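Local coordinates for lipoprotein (Leptospira interrogans serogroup Icterohaemorrhagiae serovar copenhageni, PDB 6OE6) that is of unknown function but is probably a lipid-attached, beta-rich lipoprotein of the leptospiral cell envelope, at residues V72-F77 with G100-L105. Residues are numbered along the deposited sequence; the frame is centred on the assembly and turned at random.
With NA (sodium ion), chain C; FMT (formic acid), chain D.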
loop_
_atom_site.group_PDB
_atom_site.type_symbol
_atom_site.label_atom_id
_atom_site.label_comp_id
_atom_site.label_asym_id
_atom_site.label_seq_id
_atom_site.Cartn_x
_atom_site.Cartn_y
_atom_site.Cartn_z
ATOM N N VAL A 72 -7.124 -7.526 -2.909
ATOM C CA VAL A 72 -6.330 -6.338 -3.191
ATOM C C VAL A 72 -5.669 -6.534 -4.541
ATOM O O VAL A 72 -5.456 -7.664 -4.997
ATOM C CB VAL A 72 -5.266 -6.059 -2.116
ATOM C CG1 VAL A 72 -5.960 -5.758 -0.780
ATOM C CG2 VAL A 72 -4.305 -7.259 -1.991
ATOM N N SER A 73 -5.326 -5.410 -5.175
ATOM C CA SER A 73 -4.426 -5.433 -6.316
ATOM C C SER A 73 -3.376 -4.355 -6.118
ATOM O O SER A 73 -3.608 -3.332 -5.467
ATOM C CB SER A 73 -5.168 -5.236 -7.637
ATOM O OG SER A 73 -5.527 -3.888 -7.819
ATOM N N LEU A 74 -2.196 -4.617 -6.646
ATOM C CA LEU A 74 -1.159 -3.612 -6.692
ATOM C C LEU A 74 -0.824 -3.353 -8.147
ATOM O O LEU A 74 -0.734 -4.288 -8.950
ATOM C CB LEU A 74 0.073 -4.094 -5.916
ATOM C CG LEU A 74 1.122 -3.015 -5.638
ATOM C CD1 LEU A 74 0.586 -1.967 -4.643
ATOM C CD2 LEU A 74 2.354 -3.706 -5.002
ATOM N N SER A 75 -0.683 -2.084 -8.493
ATOM C CA SER A 75 -0.331 -1.670 -9.838
ATOM C C SER A 75 0.940 -0.840 -9.780
ATOM O O SER A 75 1.137 -0.068 -8.844
ATOM C CB SER A 75 -1.451 -0.819 -10.470
ATOM O OG SER A 75 -2.673 -1.547 -10.562
ATOM N N LYS A 76 1.777 -0.957 -10.806
ATOM C CA LYS A 76 3.005 -0.182 -10.876
ATOM C C LYS A 76 2.878 0.830 -12.010
ATOM O O LYS A 76 2.370 0.507 -13.082
ATOM C CB LYS A 76 4.231 -1.068 -11.112
ATOM C CG LYS A 76 5.563 -0.260 -11.031
ATOM C CD LYS A 76 6.768 -1.208 -11.191
ATOM C CE LYS A 76 8.092 -0.522 -10.842
ATOM N NZ LYS A 76 8.466 0.547 -11.800
ATOM N N PHE A 77 3.329 2.050 -11.777
ATOM C CA PHE A 77 3.206 3.082 -12.812
ATOM C C PHE A 77 4.299 2.945 -13.879
ATOM O O PHE A 77 5.511 2.940 -13.574
ATOM C CB PHE A 77 3.281 4.444 -12.132
ATOM C CG PHE A 77 2.822 5.596 -12.983
ATOM C CD1 PHE A 77 1.486 5.944 -13.019
ATOM C CD2 PHE A 77 3.726 6.322 -13.729
ATOM C CE1 PHE A 77 1.054 7.030 -13.774
ATOM C CE2 PHE A 77 3.312 7.408 -14.485
ATOM C CZ PHE A 77 1.960 7.761 -14.504
ATOM N N GLY A 100 -1.497 -6.929 4.759
ATOM C CA GLY A 100 -0.583 -7.566 3.827
ATOM C C GLY A 100 0.762 -6.875 3.876
ATOM O O GLY A 100 1.005 -6.012 4.720
ATOM N N SER A 101 1.666 -7.297 2.985
ATOM C CA SER A 101 2.981 -6.671 2.970
ATOM C C SER A 101 3.651 -6.901 1.623
ATOM O O SER A 101 3.348 -7.868 0.898
ATOM C CB SER A 101 3.862 -7.176 4.122
ATOM O OG SER A 101 4.151 -8.573 4.010
ATOM N N PHE A 102 4.612 -6.028 1.319
ATOM C CA PHE A 102 5.320 -6.041 0.043
ATOM C C PHE A 102 6.821 -6.030 0.312
ATOM O O PHE A 102 7.352 -5.043 0.841
ATOM C CB PHE A 102 4.942 -4.834 -0.821
ATOM C CG PHE A 102 3.451 -4.548 -0.870
ATOM C CD1 PHE A 102 2.550 -5.508 -1.346
ATOM C CD2 PHE A 102 2.972 -3.329 -0.431
ATOM C CE1 PHE A 102 1.177 -5.221 -1.372
ATOM C CE2 PHE A 102 1.618 -3.028 -0.457
ATOM C CZ PHE A 102 0.722 -3.960 -0.925
ATOM N N GLN A 103 7.501 -7.108 -0.066
ATOM C CA GLN A 103 8.954 -7.234 0.077
ATOM C C GLN A 103 9.629 -7.101 -1.285
ATOM O O GLN A 103 9.295 -7.832 -2.229
ATOM C CB GLN A 103 9.327 -8.585 0.708
ATOM C CG GLN A 103 10.847 -8.876 0.764
ATOM C CD GLN A 103 11.191 -10.328 1.167
ATOM O OE1 GLN A 103 10.332 -11.223 1.164
ATOM N NE2 GLN A 103 12.440 -10.557 1.517
ATOM N N GLY A 104 10.632 -6.227 -1.378
ATOM C CA GLY A 104 11.403 -6.186 -2.610
ATOM C C GLY A 104 10.767 -5.482 -3.795
ATOM O O GLY A 104 11.167 -5.752 -4.937
ATOM N N LEU A 105 9.798 -4.578 -3.586
ATOM C CA LEU A 105 9.311 -3.787 -4.723
ATOM C C LEU A 105 10.447 -2.961 -5.324
ATOM O O LEU A 105 11.286 -2.428 -4.601
ATOM C CB LEU A 105 8.170 -2.845 -4.300
ATOM C CG LEU A 105 6.880 -3.538 -3.814
ATOM C CD1 LEU A 105 5.877 -2.460 -3.334
ATOM C CD2 LEU A 105 6.240 -4.448 -4.876
HETATM NA NA NA C . 3.681 -9.804 -0.683
HETATM C C FMT D . -0.445 -8.468 0.155
HETATM O O1 FMT D . 0.214 -9.168 0.911
HETATM O O2 FMT D . -1.531 -7.994 0.488
HETATM O O HOH W 1 1.670 -10.424 -0.799
#
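Leu-74 holds CG anti to its backbone N and beside the carbonyl carbon (chi1 -168°), and the second torsion (68°) then turns CD2 to the ring of Phe-102, whose CG is anti to its carbonyl carbon; the two side chains approach from opposite directions. The methyl lies over one face of the ring: CD2 of Leu-74 is 4.2 Å from the Phe-102 ring centroid and 14° off the ring normal, which qualifies as a CH-pi contact, displaced slightly toward the rim. The same methyl meets Leu-105 tip to tip, with Leu-74 CD2 4.0 Å from Leu-105 CD2, so a single carbon serves both partners. Phe-126 of strand 119-129 touches both leucines, and the rings of Tyr-56 and Phe-102 meet. The backbones stay well apart, the CA atoms of Leu-74 and Phe-102 being 9.7 Å from each other. Strand 70-77 lies in the five-stranded mixed sheet and strand 97-102 at the edge of the four-stranded antiparallel one, with Leu-105 in the loop that follows, consistent with two sheets facing each other across a sandwich-like core.

At one end of this apolar patch sits a formic acid, probably from the crystallisation liquor. Its C is 3.9 Å from Phe-102 CE1, and its O2 lies 3.8 Å from Val-72 CG2. Ser-101 N donates to its O1 over 3.1 Å, and Tyr-56 OH and Lys-89 NZ are hydrogen-bonded to it as well. A water donating to O1 also coordinates the sodium ion, which Ser-101 O binds at 2.5 Å. Cohesion between the segments is thus dispersive, with a CH-pi component, whereas the polar bonds gather around the formic acid and the ion beside it.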